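Protection of telomeres protein 1 (Schizosaccharomyces pombe, PDB 5USB) binds single-stranded telomeric DNA through OB-fold domains such as this one, protects the 3' overhang of the chromosome end and regulates telomerase. Local coordinates at residues F63-F75 against L102-M116. The protein carries 1 engineered substitution. Sequence-based numbering, arbitrary orientation. Where two conformers were deposited one is given.
Sequences FSIRCILWDEHDF and LECILHGDSAKRYNM. With nucleotides of chain B.
C104 N donates to R66 O, and C104 O takes the N-H of I68. L106 N to I68 O (2.8 Å) and W70 N to L106 O continue this ladder between parallel strands 65-69 and 102-106. On the inner face C67 SG meets C104 CB, and L69 lies alongside L106; M89 of strand 86-90 touches C67, C104 and L106. The other face carries I68 and I105 side by side. The two strands belong to the curled sheet of the OB fold that forms this ssDNA-binding domain of Pot1, and the outer face receives the nucleic acid. E103 CG lies between the backbone N and the carbonyl carbon (chi1 55°) and the chain runs on extended, which brings OE1 to the N-H of N1 of DG2 of chain B (3.2 Å). R66 lays its guanidinium over the base of DA5 of chain B, and its NH1 hydrogen-bonds O2 of a thymine base. The base of G1 of chain B lies over one face of the W70 ring, I68 CG2 over the opposite face, and I105 CG2 at its edge. D71 grips G1 with both oxygens: OD1 accepts from N1 (2.7 Å) and OD2 from N2. G108 N and H107 ND1 donate to O6 of the same base. Beyond the strands, E72 OE2 accepts from D109 N (2.8 Å) on its syn lone pair. H73 NE2 donates to H107 O (2.7 Å) from above the carbonyl plane. L106 CB sits over one H73 face, and M116 CE touches H73 CE1 (3.4 Å). With an alanine here, H107 O would probably lose this donor and a gap open beside L106 and M116.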
ATOM      1  N   PHE A  63       8.502  -3.164  -6.115  1.00 11.78           N
ATOM      2  CA  PHE A  63       8.615  -2.954  -4.677  1.00 11.94           C
ATOM      3  C   PHE A  63       7.446  -2.215  -4.036  1.00 12.63           C
ATOM      4  O   PHE A  63       7.464  -2.028  -2.820  1.00 13.62           O
ATOM      5  CB  PHE A  63       9.915  -2.188  -4.343  1.00 14.82           C
ATOM      6  CG  PHE A  63      11.151  -3.066  -4.318  1.00 12.19           C
ATOM      7  CD1 PHE A  63      11.837  -3.399  -5.480  1.00 15.57           C
ATOM      8  CD2 PHE A  63      11.632  -3.545  -3.109  1.00 15.46           C
ATOM      9  CE1 PHE A  63      12.941  -4.214  -5.419  1.00 16.03           C
ATOM     10  CE2 PHE A  63      12.743  -4.337  -3.064  1.00 19.83           C
ATOM     11  CZ  PHE A  63      13.377  -4.668  -4.195  1.00 16.21           C
ATOM     12  N   SER A  64       6.445  -1.795  -4.796  1.00 11.38           N
ATOM     13  CA  SER A  64       5.315  -1.052  -4.239  1.00 10.59           C
ATOM     14  C   SER A  64       4.005  -1.611  -4.779  1.00 11.54           C
ATOM     15  O   SER A  64       3.941  -2.148  -5.890  1.00 13.64           O
ATOM     16  CB  SER A  64       5.417   0.443  -4.584  1.00 14.11           C
ATOM     17  OG  SER A  64       6.654   0.926  -4.137  1.00 14.96           O
ATOM     18  N   ILE A  65       2.937  -1.459  -3.995  1.00 11.81           N
ATOM     19  CA  ILE A  65       1.602  -1.925  -4.374  1.00 12.78           C
ATOM     20  C   ILE A  65       0.627  -0.747  -4.337  1.00 12.02           C
ATOM     21  O   ILE A  65       0.699   0.100  -3.447  1.00 12.46           O
ATOM     22  CB  ILE A  65       1.108  -3.077  -3.474  1.00 13.38           C
ATOM     23  CG1 ILE A  65      -0.179  -3.659  -4.072  1.00 13.41           C
ATOM     24  CG2 ILE A  65       0.901  -2.645  -2.010  1.00 11.74           C
ATOM     25  CD1 ILE A  65      -0.608  -4.963  -3.449  1.00 17.10           C
ATOM     26  N   ARG A  66      -0.245  -0.689  -5.330  1.00 11.45           N
ATOM     27  CA  ARG A  66      -1.316   0.299  -5.394  0.60 12.60           C
ATOM     28  C   ARG A  66      -2.484  -0.163  -4.542  1.00 11.38           C
ATOM     29  O   ARG A  66      -2.876  -1.321  -4.623  1.00 12.40           O
ATOM     30  CB  ARG A  66      -1.784   0.475  -6.838  0.60 15.70           C
ATOM     31  CG  ARG A  66      -3.074   1.257  -7.008  0.60 18.36           C
ATOM     32  CD  ARG A  66      -3.578   1.101  -8.452  0.60 19.03           C
ATOM     33  NE  ARG A  66      -2.733   1.784  -9.409  0.60 22.92           N
ATOM     34  CZ  ARG A  66      -2.649   1.472 -10.696  0.60 20.12           C
ATOM     35  NH1 ARG A  66      -3.362   0.473 -11.202  0.60 20.39           N
ATOM     36  NH2 ARG A  66      -1.846   2.169 -11.476  0.60 24.37           N
ATOM     37  N   CYS A  67      -3.039   0.741  -3.736  1.00 12.12           N
ATOM     38  CA  CYS A  67      -4.219   0.446  -2.922  1.00 12.73           C
ATOM     39  C   CYS A  67      -5.293   1.415  -3.373  1.00 11.95           C
ATOM     40  O   CYS A  67      -5.052   2.621  -3.372  1.00 13.30           O
ATOM     41  CB  CYS A  67      -3.940   0.605  -1.422  1.00 14.09           C
ATOM     42  SG  CYS A  67      -2.477  -0.304  -0.852  1.00 17.22           S
ATOM     43  N   ILE A  68      -6.482   0.896  -3.734  1.00 13.29           N
ATOM     44  CA  ILE A  68      -7.620   1.729  -4.101  1.00 13.94           C
ATOM     45  C   ILE A  68      -8.644   1.719  -2.977  1.00 13.34           C
ATOM     46  O   ILE A  68      -9.085   0.652  -2.542  1.00 14.36           O
ATOM     47  CB  ILE A  68      -8.278   1.268  -5.412  1.00 16.49           C
ATOM     48  CG1 ILE A  68      -7.221   1.104  -6.497  1.00 20.55           C
ATOM     49  CG2 ILE A  68      -9.398   2.259  -5.814  1.00 18.45           C
ATOM     50  CD1 ILE A  68      -6.583   2.343  -6.861  1.00 22.61           C
ATOM     51  N   LEU A  69      -9.020   2.925  -2.518  1.00 14.47           N
ATOM     52  CA  LEU A  69      -9.920   3.102  -1.389  1.00 14.12           C
ATOM     53  C   LEU A  69     -11.197   3.770  -1.875  1.00 12.89           C
ATOM     54  O   LEU A  69     -11.138   4.824  -2.512  1.00 13.04           O
ATOM     55  CB  LEU A  69      -9.262   3.966  -0.314  1.00 12.60           C
ATOM     56  CG  LEU A  69      -8.259   3.298   0.646  1.00 14.75           C
ATOM     57  CD1 LEU A  69      -7.036   2.740  -0.032  1.00 19.03           C
ATOM     58  CD2 LEU A  69      -7.812   4.269   1.758  1.00 14.99           C
ATOM     59  N   TRP A  70     -12.344   3.149  -1.599  0.56 15.35           N
ATOM     60  CA  TRP A  70     -13.633   3.707  -1.982  0.56 16.05           C
ATOM     61  C   TRP A  70     -14.454   4.084  -0.760  0.56 13.88           C
ATOM     62  O   TRP A  70     -14.226   3.603   0.350  0.56 15.15           O
ATOM     63  CB  TRP A  70     -14.445   2.707  -2.800  0.56 19.49           C
ATOM     64  CG  TRP A  70     -14.112   2.639  -4.254  0.56 22.08           C
ATOM     65  CD1 TRP A  70     -14.495   3.521  -5.230  0.56 20.75           C
ATOM     66  CD2 TRP A  70     -13.378   1.611  -4.907  0.56 21.34           C
ATOM     67  NE1 TRP A  70     -14.034   3.112  -6.442  0.56 21.09           N
ATOM     68  CE2 TRP A  70     -13.340   1.935  -6.274  0.56 22.38           C
ATOM     69  CE3 TRP A  70     -12.740   0.442  -4.467  0.56 20.85           C
ATOM     70  CZ2 TRP A  70     -12.688   1.148  -7.205  0.56 24.17           C
ATOM     71  CZ3 TRP A  70     -12.096  -0.332  -5.395  0.56 24.76           C
ATOM     72  CH2 TRP A  70     -12.078   0.020  -6.753  0.56 26.03           C
ATOM     73  N   ASP A  71     -15.444   4.934  -1.002  1.00 16.04           N
ATOM     74  CA  ASP A  71     -16.525   5.193  -0.021  1.00 15.47           C
ATOM     75  C   ASP A  71     -15.926   5.624   1.312  1.00 13.54           C
ATOM     76  O   ASP A  71     -15.085   6.534   1.329  1.00 15.25           O
ATOM     77  CB  ASP A  71     -17.406   3.956   0.073  1.00 16.71           C
ATOM     78  CG  ASP A  71     -17.953   3.535  -1.254  1.00 19.81           C
ATOM     79  OD1 ASP A  71     -17.955   2.324  -1.502  1.00 22.86           O
ATOM     80  OD2 ASP A  71     -18.314   4.409  -2.058  1.00 25.31           O
ATOM     81  N   GLU A  72     -16.304   5.014   2.446  1.00 17.68           N
ATOM     82  CA  GLU A  72     -15.832   5.507   3.738  1.00 15.30           C
ATOM     83  C   GLU A  72     -14.314   5.479   3.837  1.00 13.99           C
ATOM     84  O   GLU A  72     -13.715   6.300   4.532  1.00 13.56           O
ATOM     85  CB  GLU A  72     -16.454   4.701   4.897  1.00 16.13           C
ATOM     86  CG  GLU A  72     -16.075   3.243   5.042  1.00 17.69           C
ATOM     87  CD  GLU A  72     -16.898   2.287   4.191  1.00 24.06           C
ATOM     88  OE1 GLU A  72     -17.568   2.714   3.230  1.00 22.35           O
ATOM     89  OE2 GLU A  72     -16.872   1.079   4.513  1.00 24.66           O
ATOM     90  N   HIS A  73     -13.662   4.543   3.156  1.00 13.74           N
ATOM     91  CA  HIS A  73     -12.204   4.485   3.247  1.00 15.75           C
ATOM     92  C   HIS A  73     -11.574   5.686   2.563  1.00 11.60           C
ATOM     93  O   HIS A  73     -10.561   6.229   3.027  1.00 14.23           O
ATOM     94  CB  HIS A  73     -11.696   3.187   2.615  1.00 15.42           C
ATOM     95  CG  HIS A  73     -12.480   1.978   2.997  1.00 13.30           C
ATOM     96  ND1 HIS A  73     -12.373   1.358   4.221  1.00 19.50           N
ATOM     97  CD2 HIS A  73     -13.419   1.289   2.307  1.00 16.73           C
ATOM     98  CE1 HIS A  73     -13.194   0.318   4.255  1.00 20.32           C
ATOM     99  NE2 HIS A  73     -13.847   0.260   3.111  1.00 16.54           N
ATOM    100  N   ASP A  74     -12.163   6.108   1.444  1.00 10.71           N
ATOM    101  CA  ASP A  74     -11.754   7.289   0.705  1.00 12.97           C
ATOM    102  C   ASP A  74     -12.009   8.538   1.534  1.00 13.27           C
ATOM    103  O   ASP A  74     -11.096   9.309   1.820  1.00 14.25           O
ATOM    104  CB  ASP A  74     -12.551   7.284  -0.595  1.00 14.70           C
ATOM    105  CG  ASP A  74     -12.424   8.537  -1.433  1.00 14.33           C
ATOM    106  OD1 ASP A  74     -11.580   9.430  -1.161  1.00 14.79           O
ATOM    107  OD2 ASP A  74     -13.207   8.632  -2.432  1.00 17.38           O
ATOM    108  N   PHE A  75     -13.242   8.716   1.989  1.00 13.95           N
ATOM    109  CA  PHE A  75     -13.536   9.910   2.772  1.00 15.11           C
ATOM    110  C   PHE A  75     -12.635  10.025   3.993  1.00 12.08           C
ATOM    111  O   PHE A  75     -12.239  11.132   4.366  1.00 14.89           O
ATOM    112  CB  PHE A  75     -14.998   9.899   3.196  1.00 14.26           C
ATOM    113  CG  PHE A  75     -15.962   9.986   2.058  1.00 17.92           C
ATOM    114  CD1 PHE A  75     -15.920  11.072   1.198  1.00 28.18           C
ATOM    115  CD2 PHE A  75     -16.951   9.041   1.909  1.00 23.70           C
ATOM    116  CE1 PHE A  75     -16.825  11.186   0.165  1.00 32.96           C
ATOM    117  CE2 PHE A  75     -17.857   9.133   0.874  1.00 27.22           C
ATOM    118  CZ  PHE A  75     -17.797  10.214   0.002  1.00 30.47           C
ATOM    119  N   LEU A 102      -0.664  -7.183  -9.156  1.00 16.59           N
ATOM    120  CA  LEU A 102      -1.297  -7.196  -7.851  1.00 16.05           C
ATOM    121  C   LEU A 102      -1.738  -5.792  -7.469  1.00 17.10           C
ATOM    122  O   LEU A 102      -1.047  -4.803  -7.758  1.00 19.08           O
ATOM    123  CB  LEU A 102      -0.308  -7.715  -6.814  1.00 19.26           C
ATOM    124  CG  LEU A 102      -0.510  -9.073  -6.186  1.00 28.58           C
ATOM    125  CD1 LEU A 102       0.542  -9.297  -5.091  1.00 21.58           C
ATOM    126  CD2 LEU A 102      -1.890  -9.217  -5.627  1.00 21.07           C
ATOM    127  N   GLU A 103      -2.895  -5.702  -6.834  1.00 15.55           N
ATOM    128  CA  GLU A 103      -3.321  -4.461  -6.234  1.00 16.91           C
ATOM    129  C   GLU A 103      -4.146  -4.792  -4.998  1.00 15.56           C
ATOM    130  O   GLU A 103      -4.586  -5.923  -4.799  1.00 16.11           O
ATOM    131  CB  GLU A 103      -4.107  -3.585  -7.230  1.00 22.31           C
ATOM    132  CG  GLU A 103      -5.293  -4.269  -7.859  1.00 23.10           C
ATOM    133  CD  GLU A 103      -6.079  -3.378  -8.815  1.00 34.05           C
ATOM    134  OE1 GLU A 103      -5.751  -2.182  -8.944  1.00 30.77           O
ATOM    135  OE2 GLU A 103      -7.038  -3.897  -9.428  1.00 40.90           O
ATOM    136  N   CYS A 104      -4.295  -3.794  -4.143  1.00 15.35           N
ATOM    137  CA  CYS A 104      -5.071  -3.895  -2.921  0.59 17.73           C
ATOM    138  C   CYS A 104      -6.312  -3.022  -3.040  1.00 16.59           C
ATOM    139  O   CYS A 104      -6.247  -1.900  -3.546  1.00 15.62           O
ATOM    140  CB  CYS A 104      -4.189  -3.486  -1.744  0.59 20.15           C
ATOM    141  SG  CYS A 104      -4.958  -3.350  -0.158  0.59 22.62           S
ATOM    142  N   ILE A 105      -7.437  -3.540  -2.543  1.00 18.74           N
ATOM    143  CA  ILE A 105      -8.730  -2.906  -2.711  1.00 21.58           C
ATOM    144  C   ILE A 105      -9.396  -2.789  -1.356  1.00 22.69           C
ATOM    145  O   ILE A 105      -9.410  -3.751  -0.578  1.00 22.86           O
ATOM    146  CB  ILE A 105      -9.617  -3.710  -3.669  1.00 26.45           C
ATOM    147  CG1 ILE A 105      -8.978  -3.797  -5.052  1.00 28.67           C
ATOM    148  CG2 ILE A 105     -10.974  -3.080  -3.724  1.00 35.64           C
ATOM    149  CD1 ILE A 105      -8.720  -2.491  -5.722  1.00 25.97           C
ATOM    150  N   LEU A 106      -9.953  -1.605  -1.072  1.00 18.16           N
ATOM    151  CA  LEU A 106     -10.820  -1.410   0.091  1.00 18.34           C
ATOM    152  C   LEU A 106     -12.180  -0.918  -0.417  1.00 18.18           C
ATOM    153  O   LEU A 106     -12.385   0.261  -0.711  1.00 16.87           O
ATOM    154  CB  LEU A 106     -10.198  -0.462   1.109  1.00 15.86           C
ATOM    155  CG  LEU A 106      -9.041  -0.977   1.945  1.00 17.94           C
ATOM    156  CD1 LEU A 106      -7.769  -1.027   1.136  1.00 18.89           C
ATOM    157  CD2 LEU A 106      -8.838  -0.146   3.159  1.00 20.37           C
ATOM    158  N   HIS A 107     -13.101  -1.861  -0.561  1.00 22.30           N
ATOM    159  CA  HIS A 107     -14.447  -1.570  -1.015  1.00 21.91           C
ATOM    160  C   HIS A 107     -15.279  -1.020   0.141  1.00 14.84           C
ATOM    161  O   HIS A 107     -15.081  -1.372   1.289  1.00 19.96           O
ATOM    162  CB  HIS A 107     -15.120  -2.845  -1.554  1.00 23.43           C
ATOM    163  CG  HIS A 107     -14.580  -3.324  -2.872  1.00 24.12           C
ATOM    164  ND1 HIS A 107     -14.825  -2.672  -4.061  1.00 29.50           N
ATOM    165  CD2 HIS A 107     -13.867  -4.433  -3.191  1.00 31.96           C
ATOM    166  CE1 HIS A 107     -14.254  -3.338  -5.051  1.00 33.30           C
ATOM    167  NE2 HIS A 107     -13.669  -4.412  -4.548  1.00 32.56           N
ATOM    168  N   GLY A 108     -16.215  -0.141  -0.186  1.00 18.04           N
ATOM    169  CA  GLY A 108     -17.156   0.324   0.806  1.00 19.97           C
ATOM    170  C   GLY A 108     -17.809  -0.872   1.465  1.00 21.42           C
ATOM    171  O   GLY A 108     -18.206  -1.806   0.758  1.00 22.29           O
ATOM    172  N   ASP A 109     -17.836  -0.857   2.760  1.00 27.55           N
ATOM    173  CA  ASP A 109     -18.323  -2.004   3.525  1.00 24.24           C
ATOM    174  C   ASP A 109     -19.305  -1.529   4.606  1.00 33.17           C
ATOM    175  O   ASP A 109     -19.062  -1.791   5.732  1.00 28.62           O
ATOM    176  CB  ASP A 109     -17.126  -2.770   4.149  1.00 23.57           C
ATOM    177  CG  ASP A 109     -17.533  -4.051   4.809  1.00 33.75           C
ATOM    178  OD1 ASP A 109     -18.611  -4.508   4.509  1.00 37.55           O
ATOM    179  OD2 ASP A 109     -16.849  -4.660   5.624  1.00 31.88           O
ATOM    180  N   SER A 110     -20.356  -0.772   4.249  1.00 36.88           N
ATOM    181  CA  SER A 110     -21.338  -0.268   5.302  1.00 42.86           C
ATOM    182  C   SER A 110     -21.975  -1.489   6.060  1.00 44.52           C
ATOM    183  O   SER A 110     -22.289  -1.397   7.239  1.00 41.04           O
ATOM    184  CB  SER A 110     -22.518   0.613   4.788  1.00 51.72           C
ATOM    185  OG  SER A 110     -22.122   1.789   4.136  1.00 65.49           O
ATOM    186  N   ALA A 111     -22.246  -2.621   5.379  1.00 40.10           N
ATOM    187  CA  ALA A 111     -22.669  -3.868   6.125  1.00 39.60           C
ATOM    188  C   ALA A 111     -21.665  -4.396   7.242  1.00 44.35           C
ATOM    189  O   ALA A 111     -22.012  -5.236   8.026  1.00 35.76           O
ATOM    190  CB  ALA A 111     -23.006  -5.070   5.197  1.00 42.45           C
ATOM    191  N   LYS A 112     -20.435  -3.949   7.158  1.00 40.77           N
ATOM    192  CA  LYS A 112     -19.386  -4.360   8.068  1.00 44.36           C
ATOM    193  C   LYS A 112     -19.118  -5.851   8.049  1.00 42.58           C
ATOM    194  O   LYS A 112     -18.856  -6.437   9.053  1.00 43.86           O
ATOM    195  CB  LYS A 112     -19.650  -3.811   9.473  1.00 48.90           C
ATOM    196  CG  LYS A 112     -19.220  -2.364   9.612  1.00 49.14           C
ATOM    197  CD  LYS A 112     -17.735  -2.137   9.252  1.00 56.56           C
ATOM    198  CE  LYS A 112     -17.477  -0.967   8.274  1.00 51.31           C
ATOM    199  NZ  LYS A 112     -16.198  -0.199   8.422  1.00 44.45           N
ATOM    200  N   ARG A 113     -19.168  -6.426   6.866  1.00 36.60           N
ATOM    201  CA  ARG A 113     -18.942  -7.834   6.669  1.00 35.04           C
ATOM    202  C   ARG A 113     -17.473  -8.268   6.679  1.00 41.69           C
ATOM    203  O   ARG A 113     -17.179  -9.379   7.046  1.00 37.91           O
ATOM    204  CB  ARG A 113     -19.513  -8.279   5.343  1.00 48.08           C
ATOM    205  CG  ARG A 113     -21.025  -8.403   5.297  1.00 56.67           C
ATOM    206  CD  ARG A 113     -21.575  -8.079   3.912  1.00 62.25           C
ATOM    207  NE  ARG A 113     -22.997  -8.367   3.793  1.00 58.30           N
ATOM    208  CZ  ARG A 113     -23.815  -7.786   2.939  1.00 49.93           C
ATOM    209  NH1 ARG A 113     -23.379  -6.866   2.113  1.00 46.68           N
ATOM    210  NH2 ARG A 113     -25.062  -8.108   2.955  1.00 35.61           N
ATOM    211  N   TYR A 114     -16.542  -7.417   6.275  1.00 31.80           N
ATOM    212  CA  TYR A 114     -15.166  -7.849   6.171  1.00 40.24           C
ATOM    213  C   TYR A 114     -14.086  -7.417   7.162  1.00 27.15           C
ATOM    214  O   TYR A 114     -13.046  -7.898   7.043  1.00 31.70           O
ATOM    215  CB  TYR A 114     -14.737  -7.509   4.748  1.00 36.37           C
ATOM    216  CG  TYR A 114     -15.704  -8.028   3.700  1.00 39.31           C
ATOM    217  CD1 TYR A 114     -15.857  -9.374   3.492  1.00 41.05           C
ATOM    218  CD2 TYR A 114     -16.439  -7.165   2.920  1.00 39.67           C
ATOM    219  CE1 TYR A 114     -16.726  -9.840   2.541  1.00 49.65           C
ATOM    220  CE2 TYR A 114     -17.311  -7.616   1.989  1.00 44.84           C
ATOM    221  CZ  TYR A 114     -17.461  -8.970   1.793  1.00 57.66           C
ATOM    222  OH  TYR A 114     -18.337  -9.444   0.835  1.00 47.32           O
ATOM    223  N   ASN A 115     -14.339  -6.468   8.060  1.00 30.20           N
ATOM    224  CA  ASN A 115     -13.425  -5.967   9.105  1.00 32.19           C
ATOM    225  C   ASN A 115     -12.078  -5.311   8.679  1.00 21.78           C
ATOM    226  O   ASN A 115     -11.102  -5.431   9.325  1.00 22.67           O
ATOM    227  CB  ASN A 115     -13.150  -7.017  10.135  1.00 23.10           C
ATOM    228  CG  ASN A 115     -12.475  -6.459  11.356  1.00 36.06           C
ATOM    229  OD1 ASN A 115     -12.634  -5.326  11.670  1.00 39.88           O
ATOM    230  ND2 ASN A 115     -11.646  -7.237  11.974  1.00 40.12           N
ATOM    231  N   MET A 116     -12.092  -4.591   7.595  1.00 31.15           N
ATOM    232  CA  MET A 116     -10.882  -3.967   7.168  1.00 21.32           C
ATOM    233  C   MET A 116     -10.622  -2.652   7.857  1.00 19.97           C
ATOM    234  O   MET A 116     -11.512  -2.006   8.313  1.00 18.81           O
ATOM    235  CB  MET A 116     -10.922  -3.680   5.721  1.00 26.34           C
ATOM    236  CG  MET A 116     -11.518  -4.762   4.944  1.00 35.87           C
ATOM    237  SD  MET A 116     -11.285  -4.186   3.328  1.00 28.86           S
ATOM    238  CE  MET A 116     -12.494  -2.895   3.261  1.00 30.38           C
TER
ATOM    239  O5'   G B   1     -17.473  -3.392 -10.787  1.00 51.79           O
ATOM    240  C5'   G B   1     -16.760  -2.364 -10.098  1.00 52.74           C
ATOM    241  C4'   G B   1     -17.250  -1.029 -10.584  1.00 55.11           C
ATOM    242  O4'   G B   1     -17.888  -0.311  -9.508  1.00 58.54           O
ATOM    243  C3'   G B   1     -16.188  -0.080 -11.084  1.00 54.50           C
ATOM    244  O3'   G B   1     -16.886   0.755 -11.956  1.00 63.09           O
ATOM    245  C2'   G B   1     -15.742   0.653  -9.812  1.00 51.12           C
ATOM    246  O2'   G B   1     -15.300   1.995  -9.810  1.00 45.93           O
ATOM    247  C1'   G B   1     -16.991   0.630  -8.956  1.00 46.73           C
ATOM    248  N9    G B   1     -16.692   0.204  -7.605  1.00 33.60           N
ATOM    249  C8    G B   1     -16.112  -0.977  -7.216  1.00 34.42           C
ATOM    250  N7    G B   1     -16.040  -1.110  -5.923  1.00 32.84           N
ATOM    251  C5    G B   1     -16.635   0.040  -5.430  1.00 33.16           C
ATOM    252  C6    G B   1     -16.845   0.459  -4.097  1.00 22.95           C
ATOM    253  O6    G B   1     -16.554  -0.129  -3.063  1.00 28.19           O
ATOM    254  N1    G B   1     -17.462   1.703  -4.040  1.00 26.99           N
ATOM    255  C2    G B   1     -17.822   2.452  -5.131  1.00 28.07           C
ATOM    256  N2    G B   1     -18.393   3.632  -4.877  1.00 32.37           N
ATOM    257  N3    G B   1     -17.634   2.070  -6.383  1.00 33.84           N
ATOM    258  C4    G B   1     -17.037   0.862  -6.457  1.00 30.44           C
ATOM    259  P    DG B   2     -16.525   0.768 -13.467  1.00 73.77           P
ATOM    260  OP1  DG B   2     -17.516   1.631 -14.139  1.00 69.03           O
ATOM    261  OP2  DG B   2     -16.303  -0.611 -13.916  1.00 58.58           O
ATOM    262  O5'  DG B   2     -15.135   1.534 -13.500  1.00 57.60           O
ATOM    263  C5'  DG B   2     -15.054   2.902 -13.114  1.00 43.41           C
ATOM    264  C4'  DG B   2     -13.604   3.267 -12.911  1.00 49.59           C
ATOM    265  O4'  DG B   2     -13.138   2.886 -11.604  1.00 46.69           O
ATOM    266  C3'  DG B   2     -12.648   2.567 -13.859  1.00 43.91           C
ATOM    267  O3'  DG B   2     -12.687   3.306 -15.065  1.00 40.58           O
ATOM    268  C2'  DG B   2     -11.331   2.699 -13.115  1.00 39.84           C
ATOM    269  C1'  DG B   2     -11.747   2.565 -11.663  1.00 37.11           C
ATOM    270  N9   DG B   2     -11.582   1.231 -11.104  1.00 31.23           N
ATOM    271  C8   DG B   2     -12.587   0.327 -10.903  1.00 32.82           C
ATOM    272  N7   DG B   2     -12.176  -0.792 -10.382  1.00 35.92           N
ATOM    273  C5   DG B   2     -10.807  -0.632 -10.268  1.00 27.38           C
ATOM    274  C6   DG B   2      -9.822  -1.523  -9.782  1.00 28.50           C
ATOM    275  O6   DG B   2      -9.975  -2.651  -9.318  1.00 32.25           O
ATOM    276  N1   DG B   2      -8.549  -0.969  -9.857  1.00 34.20           N
ATOM    277  C2   DG B   2      -8.270   0.295 -10.314  1.00 33.43           C
ATOM    278  N2   DG B   2      -6.989   0.659 -10.287  1.00 36.26           N
ATOM    279  N3   DG B   2      -9.182   1.134 -10.774  1.00 36.82           N
ATOM    280  C4   DG B   2     -10.421   0.610 -10.718  1.00 29.74           C
ATOM    281  P    DA B   5       0.956   3.857 -16.978  1.00 29.82           P
ATOM    282  OP1  DA B   5       0.745   5.037 -17.787  1.00 26.20           O
ATOM    283  OP2  DA B   5       1.502   2.644 -17.527  1.00 37.51           O
ATOM    284  O5'  DA B   5       1.893   4.282 -15.776  1.00 24.26           O
ATOM    285  C5'  DA B   5       1.630   5.473 -15.061  1.00 21.27           C
ATOM    286  C4'  DA B   5       2.402   5.438 -13.770  1.00 18.09           C
ATOM    287  O4'  DA B   5       1.823   4.440 -12.909  1.00 19.08           O
ATOM    288  C3'  DA B   5       3.866   5.043 -13.930  1.00 21.61           C
ATOM    289  O3'  DA B   5       4.680   5.740 -12.987  1.00 23.43           O
ATOM    290  C2'  DA B   5       3.837   3.544 -13.696  1.00 18.34           C
ATOM    291  C1'  DA B   5       2.728   3.384 -12.675  1.00 19.02           C
ATOM    292  N9   DA B   5       1.971   2.146 -12.776  1.00 19.68           N
ATOM    293  C8   DA B   5       1.434   1.594 -13.907  1.00 18.38           C
ATOM    294  N7   DA B   5       0.754   0.500 -13.688  1.00 20.74           N
ATOM    295  C5   DA B   5       0.798   0.352 -12.311  1.00 17.84           C
ATOM    296  C6   DA B   5       0.258  -0.608 -11.450  1.00 20.33           C
ATOM    297  N6   DA B   5      -0.475  -1.639 -11.861  1.00 22.13           N
ATOM    298  N1   DA B   5       0.509  -0.478 -10.131  1.00 18.55           N
ATOM    299  C2   DA B   5       1.250   0.550  -9.721  1.00 19.45           C
ATOM    300  N3   DA B   5       1.805   1.521 -10.432  1.00 17.03           N
ATOM    301  C4   DA B   5       1.537   1.364 -11.736  1.00 19.87           C
TER
HETATM  302  O   HOH W   1      -0.075  -2.352  -7.748  1.00 15.75           O
HETATM  303  O   HOH W   2     -20.070   2.515   2.495  1.00 33.07           O